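Local coordinates for pyridoxal kinase (Lactobacillus plantarum, PDB 3H74), which probably catalyses the ATP-dependent phosphorylation of pyridoxal to pyridoxal 5'-phosphate, as a member of the ribokinase-like kinases, at residues 5-10 / 94-99; 35-40 / 62-67; 208-213 / 247-252; 214-219 / 261-266. All blocks are in the same frame, centred on the assembly; numbering follows the deposited sequence.

How the interactions relate
From the N terminus, strand 4-13 opens a long loop that interaction 1 closes when helix 86-98 comes to rest on it. Within that loop lies the whole of interaction 2, which closes a shorter one between strand 32-42 and helix 61-70. The two strands are neighbours in the central sheet, and the two contacts touch, so both helices cover one region of that sheet. On the far side of a long intervening chain, interactions 3 and 4 cross: 208-213 and 214-219 are consecutive, and their partners 247-252 and 261-266 follow in the same order. Together they tie the loop before helix 213-226, and that helix, to helices 231-251 and 264-274.

Interaction 1. Residues 5-10 / 94-99; sequences TMLVAE and TYLEQQ
L7 of strand 4-13 meets Y95 and L96 of helix 86-98 through one methyl group, and every contact between them is apolar. L7 CD2 lies 4.2 Å from L96 CD2, a methyl-to-methyl contact. The leucine holds CG anti to its backbone N (chi1 170°), which sends the side chain off the sheet toward the helix, with CD2 as the methyl that reaches it. L96 brings only the end of its side chain near, since its first bond does not point at the strand.

The aromatic contact is looser: L7 CD2 is 4.5 Å from Y95 CE2, at the ring edge and close to the ring plane. A flat ring suits this place because its rim can border the leucine while the ring also stacks with F65 of helix 61-70.

The backbone bonds lie within the helix or between neighbouring strands: Q98 N to T94 O, at 3.2 Å, belongs to the last turn of the helix, while L7 pairs with Q77 of the adjacent strand 77-80.

L7 also packs on L37 and A78 of the flanking strands. With the CA atoms of L7 and L96 9.9 Å apart, this is the helix-on-sheet packing of an alpha/beta sandwich, and helix 86-98 forms the beta-alpha-beta crossover between parallel strands 77-80 and 103-106.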
loop_
_atom_site.group_PDB
_atom_site.type_symbol
_atom_site.label_atom_id
_atom_site.label_comp_id
_atom_site.label_asym_id
_atom_site.label_seq_id
_atom_site.Cartn_x
_atom_site.Cartn_y
_atom_site.Cartn_z
ATOM N N THR A 5 -17.957 -1.800 1.580
ATOM C CA THR A 5 -17.132 -2.955 1.847
ATOM C C THR A 5 -15.822 -2.819 1.087
ATOM O O THR A 5 -15.810 -2.626 -0.136
ATOM C CB THR A 5 -17.870 -4.237 1.420
ATOM O OG1 THR A 5 -19.028 -4.411 2.243
ATOM C CG2 THR A 5 -16.982 -5.457 1.551
HETATM N N MSE A 6 -14.717 -2.928 1.813
HETATM C CA MSE A 6 -13.412 -2.918 1.170
HETATM C C MSE A 6 -12.642 -4.189 1.452
HETATM O O MSE A 6 -12.462 -4.583 2.611
HETATM C CB MSE A 6 -12.569 -1.718 1.581
HETATM C CG MSE A 6 -11.216 -1.681 0.855
HETATM SE SE MSE A 6 -10.079 -0.256 1.438
HETATM C CE MSE A 6 -11.028 1.235 0.602
ATOM N N LEU A 7 -12.185 -4.807 0.377
ATOM C CA LEU A 7 -11.279 -5.930 0.461
ATOM C C LEU A 7 -9.876 -5.391 0.700
ATOM O O LEU A 7 -9.418 -4.495 -0.014
ATOM C CB LEU A 7 -11.303 -6.703 -0.859
ATOM C CG LEU A 7 -10.251 -7.795 -1.066
ATOM C CD1 LEU A 7 -10.373 -8.906 -0.011
ATOM C CD2 LEU A 7 -10.346 -8.364 -2.471
ATOM N N VAL A 8 -9.197 -5.935 1.701
ATOM C CA VAL A 8 -7.783 -5.625 1.927
ATOM C C VAL A 8 -7.028 -6.936 1.904
ATOM O O VAL A 8 -7.245 -7.781 2.787
ATOM C CB VAL A 8 -7.529 -4.888 3.268
ATOM C CG1 VAL A 8 -6.056 -4.531 3.400
ATOM C CG2 VAL A 8 -8.396 -3.648 3.355
ATOM N N ALA A 9 -6.166 -7.115 0.902
ATOM C CA ALA A 9 -5.388 -8.341 0.777
ATOM C C ALA A 9 -3.915 -8.001 0.925
ATOM O O ALA A 9 -3.344 -7.314 0.071
ATOM C CB ALA A 9 -5.654 -9.020 -0.554
ATOM N N GLU A 10 -3.325 -8.450 2.034
ATOM C CA GLU A 10 -1.904 -8.266 2.305
ATOM C C GLU A 10 -1.509 -9.210 3.420
ATOM O O GLU A 10 -2.335 -9.968 3.915
ATOM C CB GLU A 10 -1.566 -6.800 2.624
ATOM C CG GLU A 10 -2.271 -6.237 3.844
ATOM C CD GLU A 10 -2.324 -4.728 3.826
ATOM O OE1 GLU A 10 -2.433 -4.129 2.737
ATOM O OE2 GLU A 10 -2.306 -4.128 4.902
ATOM N N THR A 94 -7.223 -11.985 -11.478
ATOM C CA THR A 94 -8.447 -12.459 -12.131
ATOM C C THR A 94 -9.679 -12.309 -11.235
ATOM O O THR A 94 -10.771 -12.001 -11.727
ATOM C CB THR A 94 -8.343 -13.902 -12.631
ATOM O OG1 THR A 94 -8.276 -14.782 -11.510
ATOM C CG2 THR A 94 -7.118 -14.091 -13.529
ATOM N N TYR A 95 -9.504 -12.486 -9.923
ATOM C CA TYR A 95 -10.617 -12.288 -9.001
ATOM C C TYR A 95 -11.129 -10.848 -9.053
ATOM O O TYR A 95 -12.333 -10.601 -9.129
ATOM C CB TYR A 95 -10.279 -12.696 -7.558
ATOM C CG TYR A 95 -11.473 -12.493 -6.672
ATOM C CD1 TYR A 95 -12.575 -13.342 -6.770
ATOM C CD2 TYR A 95 -11.545 -11.414 -5.785
ATOM C CE1 TYR A 95 -13.691 -13.153 -5.989
ATOM C CE2 TYR A 95 -12.665 -11.218 -4.998
ATOM C CZ TYR A 95 -13.737 -12.085 -5.112
ATOM O OH TYR A 95 -14.848 -11.883 -4.341
ATOM N N LEU A 96 -10.200 -9.896 -9.034
ATOM C CA LEU A 96 -10.565 -8.483 -9.094
ATOM C C LEU A 96 -11.307 -8.151 -10.390
ATOM O O LEU A 96 -12.262 -7.370 -10.385
ATOM C CB LEU A 96 -9.326 -7.601 -8.938
ATOM C CG LEU A 96 -8.605 -7.684 -7.590
ATOM C CD1 LEU A 96 -7.265 -6.951 -7.680
ATOM C CD2 LEU A 96 -9.456 -7.156 -6.435
ATOM N N GLU A 97 -10.865 -8.762 -11.483
ATOM C CA GLU A 97 -11.491 -8.582 -12.797
ATOM C C GLU A 97 -12.945 -9.077 -12.829
ATOM O O GLU A 97 -13.761 -8.549 -13.594
ATOM C CB GLU A 97 -10.649 -9.266 -13.882
ATOM C CG GLU A 97 -11.138 -9.068 -15.333
ATOM C CD GLU A 97 -11.371 -7.610 -15.713
ATOM O OE1 GLU A 97 -10.460 -6.771 -15.525
ATOM O OE2 GLU A 97 -12.473 -7.307 -16.220
ATOM N N GLN A 98 -13.268 -10.074 -11.998
ATOM C CA GLN A 98 -14.647 -10.580 -11.874
ATOM C C GLN A 98 -15.558 -9.578 -11.181
ATOM O O GLN A 98 -16.780 -9.647 -11.306
ATOM C CB GLN A 98 -14.699 -11.870 -11.052
ATOM C CG GLN A 98 -14.047 -13.096 -11.643
ATOM C CD GLN A 98 -14.039 -14.260 -10.652
ATOM O OE1 GLN A 98 -13.232 -15.175 -10.770
ATOM N NE2 GLN A 98 -14.932 -14.217 -9.664
ATOM N N GLN A 99 -14.964 -8.672 -10.408
ATOM C CA GLN A 99 -15.737 -7.714 -9.639
ATOM C C GLN A 99 -16.046 -6.469 -10.468
ATOM O O GLN A 99 -15.564 -6.327 -11.595
ATOM C CB GLN A 99 -15.000 -7.337 -8.343
ATOM C CG GLN A 99 -14.413 -8.519 -7.546
ATOM C CD GLN A 99 -15.333 -9.735 -7.454
ATOM O OE1 GLN A 99 -14.977 -10.830 -7.897
ATOM N NE2 GLN A 99 -16.514 -9.548 -6.876
#

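Interaction 2. Residues 35-40 / 62-67; sequences AALPTS and PQVFAH
L37, on strand 32-42, is met by two successive residues of helix 61-70, V64 and F65, and its forked end gives each of them one methyl. The helix reaches this point with P62, whose O accepts A66 N at 2.9 Å; that helical turn spans V64 and F65. Exposed Q63 comes next, its NE2 hydrogen-bonded back to T59 O.

The first side-chain bond of V64 points toward the strand. Its CG1, anti to the backbone N (chi1 175°), touches L37 CD1 at 3.9 Å, the two side chains passing alongside each other in opposite directions. A beta-branched valine fits because its methyls sit close to the backbone, and the CA atoms of V64 and L37 are only 9.0 Å apart.

F65 leaves the helix at a slant, and the length of its ring makes up for that. F65 CE1 lies 3.7 Å from L37 CD2, with F65 CZ close behind at 3.9 Å, and the methyl approaches the ring obliquely. The ring also packs on I92 of helix 86-98, while W60 touches L37 from the loop before the helix.

Such a contact is held by dispersion and by the exclusion of water, not by directed bonds. All three residues are buried, and what matters between them is complementary shape: two methyls of one leucine divided between a short aliphatic group and a broad aromatic one.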
loop_
_atom_site.group_PDB
_atom_site.type_symbol
_atom_site.label_atom_id
_atom_site.label_comp_id
_atom_site.label_asym_id
_atom_site.label_seq_id
_atom_site.Cartn_x
_atom_site.Cartn_y
_atom_site.Cartn_z
ATOM N N ALA A 35 -13.036 -6.703 4.480
ATOM C CA ALA A 35 -12.762 -8.110 4.221
ATOM C C ALA A 35 -11.241 -8.229 4.333
ATOM O O ALA A 35 -10.504 -7.769 3.456
ATOM C CB ALA A 35 -13.263 -8.521 2.844
ATOM N N ALA A 36 -10.786 -8.798 5.444
ATOM C CA ALA A 36 -9.365 -8.805 5.794
ATOM C C ALA A 36 -8.745 -10.128 5.361
ATOM O O ALA A 36 -8.872 -11.136 6.058
ATOM C CB ALA A 36 -9.193 -8.584 7.299
ATOM N N LEU A 37 -8.088 -10.111 4.208
ATOM C CA LEU A 37 -7.596 -11.332 3.585
ATOM C C LEU A 37 -6.072 -11.458 3.655
ATOM O O LEU A 37 -5.356 -10.794 2.901
ATOM C CB LEU A 37 -8.043 -11.376 2.126
ATOM C CG LEU A 37 -7.615 -12.622 1.352
ATOM C CD1 LEU A 37 -8.227 -13.863 1.964
ATOM C CD2 LEU A 37 -7.986 -12.517 -0.121
ATOM N N PRO A 38 -5.557 -12.322 4.546
ATOM C CA PRO A 38 -4.111 -12.540 4.548
ATOM C C PRO A 38 -3.623 -13.187 3.254
ATOM O O PRO A 38 -4.200 -14.176 2.800
ATOM C CB PRO A 38 -3.900 -13.500 5.734
ATOM C CG PRO A 38 -5.115 -13.285 6.620
ATOM C CD PRO A 38 -6.225 -13.077 5.621
ATOM N N THR A 39 -2.559 -12.632 2.683
ATOM C CA THR A 39 -1.883 -13.249 1.547
ATOM C C THR A 39 -0.771 -14.178 2.037
ATOM O O THR A 39 -0.299 -15.038 1.290
ATOM C CB THR A 39 -1.290 -12.181 0.625
ATOM O OG1 THR A 39 -0.513 -11.296 1.429
ATOM C CG2 THR A 39 -2.377 -11.380 -0.073
ATOM N N SER A 40 -0.373 -13.974 3.294
ATOM C CA SER A 40 0.660 -14.732 3.990
ATOM C C SER A 40 0.328 -14.553 5.469
ATOM O O SER A 40 -0.188 -13.498 5.854
ATOM C CB SER A 40 2.050 -14.155 3.689
ATOM O OG SER A 40 3.078 -14.889 4.344
ATOM N N PRO A 62 -7.013 -19.353 -3.703
ATOM C CA PRO A 62 -7.946 -19.787 -4.750
ATOM C C PRO A 62 -9.269 -20.322 -4.195
ATOM O O PRO A 62 -10.325 -20.089 -4.782
ATOM C CB PRO A 62 -7.165 -20.886 -5.484
ATOM C CG PRO A 62 -5.726 -20.603 -5.199
ATOM C CD PRO A 62 -5.711 -20.041 -3.813
ATOM N N GLN A 63 -9.204 -21.022 -3.069
ATOM C CA GLN A 63 -10.407 -21.532 -2.420
ATOM C C GLN A 63 -11.266 -20.421 -1.834
ATOM O O GLN A 63 -12.491 -20.485 -1.863
ATOM C CB GLN A 63 -10.032 -22.505 -1.321
ATOM C CG GLN A 63 -9.165 -23.666 -1.767
ATOM C CD GLN A 63 -8.896 -24.606 -0.625
ATOM O OE1 GLN A 63 -9.823 -25.101 0.020
ATOM N NE2 GLN A 63 -7.615 -24.839 -0.345
ATOM N N VAL A 64 -10.609 -19.412 -1.262
ATOM C CA VAL A 64 -11.312 -18.227 -0.762
ATOM C C VAL A 64 -12.076 -17.550 -1.898
ATOM O O VAL A 64 -13.270 -17.309 -1.784
ATOM C CB VAL A 64 -10.336 -17.210 -0.116
ATOM C CG1 VAL A 64 -11.069 -15.940 0.296
ATOM C CG2 VAL A 64 -9.653 -17.824 1.090
ATOM N N PHE A 65 -11.390 -17.274 -3.001
ATOM C CA PHE A 65 -12.029 -16.599 -4.119
ATOM C C PHE A 65 -13.157 -17.440 -4.710
ATOM O O PHE A 65 -14.209 -16.906 -5.060
ATOM C CB PHE A 65 -11.008 -16.229 -5.190
ATOM C CG PHE A 65 -9.971 -15.227 -4.732
ATOM C CD1 PHE A 65 -10.311 -14.177 -3.872
ATOM C CD2 PHE A 65 -8.660 -15.330 -5.172
ATOM C CE1 PHE A 65 -9.351 -13.254 -3.452
ATOM C CE2 PHE A 65 -7.699 -14.405 -4.757
ATOM C CZ PHE A 65 -8.053 -13.373 -3.887
ATOM N N ALA A 66 -12.949 -18.757 -4.794
ATOM C CA ALA A 66 -14.004 -19.649 -5.292
ATOM C C ALA A 66 -15.224 -19.605 -4.374
ATOM O O ALA A 66 -16.373 -19.547 -4.833
ATOM C CB ALA A 66 -13.480 -21.058 -5.406
ATOM N N HIS A 67 -14.982 -19.624 -3.063
ATOM C CA HIS A 67 -16.076 -19.547 -2.108
ATOM C C HIS A 67 -16.835 -18.220 -2.214
ATOM O O HIS A 67 -18.067 -18.198 -2.296
ATOM C CB HIS A 67 -15.588 -19.777 -0.679
ATOM C CG HIS A 67 -16.678 -19.671 0.330
ATOM N ND1 HIS A 67 -16.484 -19.169 1.604
ATOM C CD2 HIS A 67 -17.993 -19.982 0.242
ATOM C CE1 HIS A 67 -17.632 -19.193 2.255
ATOM N NE2 HIS A 67 -18.564 -19.677 1.451
#

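Interaction 3. Residues 208-213 / 247-252; sequences GHYNGT and AETIAQ
Y210 and T249 face each other with their CA atoms 8.3 Å apart, where the loop before helix 213-226 runs past the last turns of helix 231-251, and from Y210 to T213 the loop folds into a type II beta turn. This turn leads into the GTGD sequence of residues 212-215, which matches the motif that forms the anion hole in ribokinase-family relatives. G212, at the N-cap, has a positive phi of 89°, a conformation in which a beta carbon would press on the carbonyl oxygen of N211.

Of the loop side chains, Y210 makes the contact. Its ring slides past T249, with CD1 3.9 Å from T249 CG2, and crosses the isoleucine side chain at about a right angle. The phenol end is the closest part: Y210 OH lies 3.2 Å from I250 CG1 and 3.4 Å from I250 CD1. That hydroxyl is hydrogen-bonded to P207 O, which ties the ring back to its own loop. G208 leaves room for it, since any beta carbon there would clash with the phenol oxygen. Replacing Y210 by an alanine would probably leave P207 O without its hydroxyl partner and open a gap over T249 and I250.

T249 divides its two branches: CG2 stands anti to the backbone N beside the tyrosine, while OG1 (chi1 -54°) hydrogen-bonds A245 O and A262 N.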
loop_
_atom_site.group_PDB
_atom_site.type_symbol
_atom_site.label_atom_id
_atom_site.label_comp_id
_atom_site.label_asym_id
_atom_site.label_seq_id
_atom_site.Cartn_x
_atom_site.Cartn_y
_atom_site.Cartn_z
ATOM N N GLY A 208 14.805 8.964 11.666
ATOM C CA GLY A 208 14.617 7.552 11.955
ATOM C C GLY A 208 13.879 6.833 10.850
ATOM O O GLY A 208 13.455 7.436 9.867
ATOM N N HIS A 209 13.731 5.526 11.025
ATOM C CA HIS A 209 12.920 4.722 10.121
ATOM C C HIS A 209 11.987 3.842 10.939
ATOM O O HIS A 209 12.363 3.338 12.004
ATOM C CB HIS A 209 13.793 3.911 9.158
ATOM C CG HIS A 209 14.718 2.963 9.856
ATOM N ND1 HIS A 209 15.857 3.384 10.509
ATOM C CD2 HIS A 209 14.652 1.624 10.033
ATOM C CE1 HIS A 209 16.464 2.337 11.044
ATOM N NE2 HIS A 209 15.753 1.257 10.771
ATOM N N TYR A 210 10.761 3.701 10.439
ATOM C CA TYR A 210 9.664 3.109 11.194
ATOM C C TYR A 210 8.883 2.136 10.349
ATOM O O TYR A 210 8.434 2.462 9.249
ATOM C CB TYR A 210 8.725 4.197 11.746
ATOM C CG TYR A 210 9.523 5.222 12.478
ATOM C CD1 TYR A 210 9.867 5.030 13.813
ATOM C CD2 TYR A 210 10.027 6.337 11.807
ATOM C CE1 TYR A 210 10.657 5.949 14.477
ATOM C CE2 TYR A 210 10.827 7.257 12.451
ATOM C CZ TYR A 210 11.126 7.058 13.786
ATOM O OH TYR A 210 11.924 7.969 14.431
ATOM N N ASN A 211 8.683 0.955 10.899
ATOM C CA ASN A 211 7.936 -0.075 10.211
ATOM C C ASN A 211 6.465 0.289 10.090
ATOM O O ASN A 211 5.910 0.987 10.949
ATOM C CB ASN A 211 8.115 -1.410 10.928
ATOM C CG ASN A 211 9.566 -1.855 10.951
ATOM O OD1 ASN A 211 10.315 -1.612 9.997
ATOM N ND2 ASN A 211 9.971 -2.508 12.029
ATOM N N GLY A 212 5.846 -0.148 9.002
ATOM C CA GLY A 212 4.419 0.031 8.839
ATOM C C GLY A 212 3.998 1.331 8.179
ATOM O O GLY A 212 2.809 1.547 7.959
ATOM N N THR A 213 4.949 2.200 7.844
ATOM C CA THR A 213 4.578 3.506 7.283
ATOM C C THR A 213 3.924 3.359 5.903
ATOM O O THR A 213 2.903 3.988 5.621
ATOM C CB THR A 213 5.767 4.495 7.231
ATOM O OG1 THR A 213 6.880 3.880 6.586
ATOM C CG2 THR A 213 6.187 4.917 8.632
ATOM N N ALA A 247 5.334 10.900 14.286
ATOM C CA ALA A 247 5.611 11.767 15.435
ATOM C C ALA A 247 5.148 11.098 16.727
ATOM O O ALA A 247 5.839 11.133 17.754
ATOM C CB ALA A 247 4.959 13.113 15.263
ATOM N N GLU A 248 3.976 10.472 16.696
ATOM C CA GLU A 248 3.486 9.804 17.894
ATOM C C GLU A 248 4.369 8.624 18.285
ATOM O O GLU A 248 4.622 8.367 19.465
ATOM C CB GLU A 248 2.024 9.352 17.752
ATOM C CG GLU A 248 1.500 8.789 19.070
ATOM C CD GLU A 248 0.107 8.208 19.005
ATOM O OE1 GLU A 248 -0.479 8.101 17.910
ATOM O OE2 GLU A 248 -0.401 7.863 20.093
ATOM N N THR A 249 4.846 7.912 17.270
ATOM C CA THR A 249 5.724 6.763 17.485
ATOM C C THR A 249 6.994 7.215 18.209
ATOM O O THR A 249 7.408 6.602 19.191
ATOM C CB THR A 249 6.084 6.091 16.146
ATOM O OG1 THR A 249 4.880 5.776 15.432
ATOM C CG2 THR A 249 6.901 4.819 16.356
ATOM N N ILE A 250 7.586 8.302 17.721
ATOM C CA ILE A 250 8.775 8.879 18.360
ATOM C C ILE A 250 8.460 9.283 19.809
ATOM O O ILE A 250 9.219 8.985 20.740
ATOM C CB ILE A 250 9.291 10.080 17.551
ATOM C CG1 ILE A 250 9.760 9.610 16.173
ATOM C CG2 ILE A 250 10.432 10.800 18.288
ATOM C CD1 ILE A 250 10.063 10.723 15.188
ATOM N N ALA A 251 7.307 9.912 20.006
ATOM C CA ALA A 251 6.913 10.421 21.323
ATOM C C ALA A 251 6.724 9.316 22.353
ATOM O O ALA A 251 6.820 9.565 23.551
ATOM C CB ALA A 251 5.645 11.234 21.205
ATOM N N GLN A 252 6.449 8.096 21.895
ATOM C CA GLN A 252 6.250 6.966 22.788
ATOM C C GLN A 252 7.545 6.441 23.401
ATOM O O GLN A 252 7.498 5.593 24.296
ATOM C CB GLN A 252 5.493 5.844 22.074
ATOM C CG GLN A 252 4.029 6.179 21.899
ATOM C CD GLN A 252 3.255 5.133 21.134
ATOM O OE1 GLN A 252 3.792 4.098 20.758
ATOM N NE2 GLN A 252 1.975 5.412 20.893
#

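Interaction 4. Residues 214-219 / 261-266; sequences GDTLAA and VALGDL
T216 meets V261, L263 and L266 without any ring, amide or carboxylate taking part, so there are no faces or edges to this contact, only methyls and one hydroxyl. In this ribokinase-like fold it joins helix 213-226 to the segment that runs out of a loop into helix 264-274. The CA atoms of T216 and V261 are 8.1 Å apart, close enough for a short threonine to bridge the space.

The threonine uses its two branches for different partners. OG1 stands beside the backbone N (chi1 -61°) and is hydrogen-bonded to G212 O, one turn earlier, so its polarity is met by the N-cap residue at the start of its own helix. The same oxygen can then lie against hydrocarbon: it is 3.7 Å from V261 CG1 and 4.2 Å from L263 CD2, the threonine crossing each of these side chains at a slant. V261 CG1 takes the crowded position between its backbone N and carbonyl carbon (chi1 68°), while the valine also packs on A245 of helix 231-251.

L263 and T216 both touch S22 of helix 19-29, and L266 reaches V26 of that helix and W241 of helix 231-251. The leucine length suits L266, which reaches from the first turn of helix 264-274 to side chains of three other helices. It meets the threonine tip to tip, with L266 CD2 3.6 Å from T216 CG2.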
loop_
_atom_site.group_PDB
_atom_site.type_symbol
_atom_site.label_atom_id
_atom_site.label_comp_id
_atom_site.label_asym_id
_atom_site.label_seq_id
_atom_site.Cartn_x
_atom_site.Cartn_y
_atom_site.Cartn_z
ATOM N N GLY A 214 4.498 2.512 5.049
ATOM C CA GLY A 214 3.933 2.294 3.723
ATOM C C GLY A 214 2.551 1.674 3.787
ATOM O O GLY A 214 1.643 2.100 3.078
ATOM N N ASP A 215 2.382 0.664 4.638
ATOM C CA ASP A 215 1.085 -0.002 4.777
ATOM C C ASP A 215 0.020 0.962 5.288
ATOM O O ASP A 215 -1.114 0.949 4.815
ATOM C CB ASP A 215 1.165 -1.204 5.739
ATOM C CG ASP A 215 1.966 -2.379 5.188
ATOM O OD1 ASP A 215 1.826 -2.711 3.983
ATOM O OD2 ASP A 215 2.683 -3.014 6.011
ATOM N N THR A 216 0.378 1.788 6.265
ATOM C CA THR A 216 -0.565 2.729 6.837
ATOM C C THR A 216 -0.900 3.834 5.834
ATOM O O THR A 216 -2.062 4.211 5.691
ATOM C CB THR A 216 -0.030 3.267 8.158
ATOM O OG1 THR A 216 0.130 2.159 9.057
ATOM C CG2 THR A 216 -0.990 4.279 8.763
ATOM N N LEU A 217 0.103 4.337 5.122
ATOM C CA LEU A 217 -0.153 5.305 4.063
ATOM C C LEU A 217 -1.147 4.770 3.040
ATOM O O LEU A 217 -2.107 5.459 2.669
ATOM C CB LEU A 217 1.149 5.695 3.366
ATOM C CG LEU A 217 1.026 6.789 2.296
ATOM C CD1 LEU A 217 0.766 8.164 2.893
ATOM C CD2 LEU A 217 2.280 6.826 1.435
ATOM N N ALA A 218 -0.922 3.535 2.590
ATOM C CA ALA A 218 -1.796 2.940 1.593
ATOM C C ALA A 218 -3.219 2.782 2.110
ATOM O O ALA A 218 -4.175 3.053 1.391
ATOM C CB ALA A 218 -1.251 1.620 1.125
ATOM N N ALA A 219 -3.364 2.334 3.359
ATOM C CA ALA A 219 -4.690 2.179 3.950
ATOM C C ALA A 219 -5.417 3.521 4.026
ATOM O O ALA A 219 -6.599 3.610 3.709
ATOM C CB ALA A 219 -4.607 1.517 5.329
ATOM N N VAL A 261 4.273 1.674 13.253
ATOM C CA VAL A 261 3.895 3.038 13.631
ATOM C C VAL A 261 2.645 3.085 14.520
ATOM O O VAL A 261 1.697 2.308 14.333
ATOM C CB VAL A 261 3.763 3.916 12.352
ATOM C CG1 VAL A 261 2.592 3.497 11.498
ATOM C CG2 VAL A 261 3.686 5.363 12.667
ATOM N N ALA A 262 2.670 3.979 15.504
ATOM C CA ALA A 262 1.536 4.236 16.379
ATOM C C ALA A 262 0.303 4.663 15.585
ATOM O O ALA A 262 0.397 5.408 14.603
ATOM C CB ALA A 262 1.896 5.314 17.394
ATOM N N LEU A 263 -0.853 4.213 16.065
ATOM C CA LEU A 263 -2.123 4.467 15.389
ATOM C C LEU A 263 -3.102 5.349 16.160
ATOM O O LEU A 263 -4.097 5.780 15.593
ATOM C CB LEU A 263 -2.813 3.142 15.029
ATOM C CG LEU A 263 -2.012 2.207 14.122
ATOM C CD1 LEU A 263 -2.747 0.888 13.978
ATOM C CD2 LEU A 263 -1.733 2.838 12.753
ATOM N N GLY A 264 -2.820 5.646 17.429
ATOM C CA GLY A 264 -3.782 6.356 18.273
ATOM C C GLY A 264 -4.171 7.731 17.764
ATOM O O GLY A 264 -5.354 8.044 17.635
ATOM N N ASP A 265 -3.182 8.575 17.482
ATOM C CA ASP A 265 -3.468 9.925 16.989
ATOM C C ASP A 265 -4.168 9.857 15.635
ATOM O O ASP A 265 -5.066 10.644 15.348
ATOM C CB ASP A 265 -2.198 10.782 16.899
ATOM C CG ASP A 265 -1.707 11.267 18.257
ATOM O OD1 ASP A 265 -2.407 11.067 19.268
ATOM O OD2 ASP A 265 -0.604 11.857 18.301
ATOM N N LEU A 266 -3.772 8.879 14.823
ATOM C CA LEU A 266 -4.410 8.653 13.532
ATOM C C LEU A 266 -5.894 8.285 13.672
ATOM O O LEU A 266 -6.764 8.847 12.998
ATOM C CB LEU A 266 -3.630 7.594 12.748
ATOM C CG LEU A 266 -4.199 7.164 11.395
ATOM C CD1 LEU A 266 -4.436 8.336 10.441
ATOM C CD2 LEU A 266 -3.297 6.130 10.758
#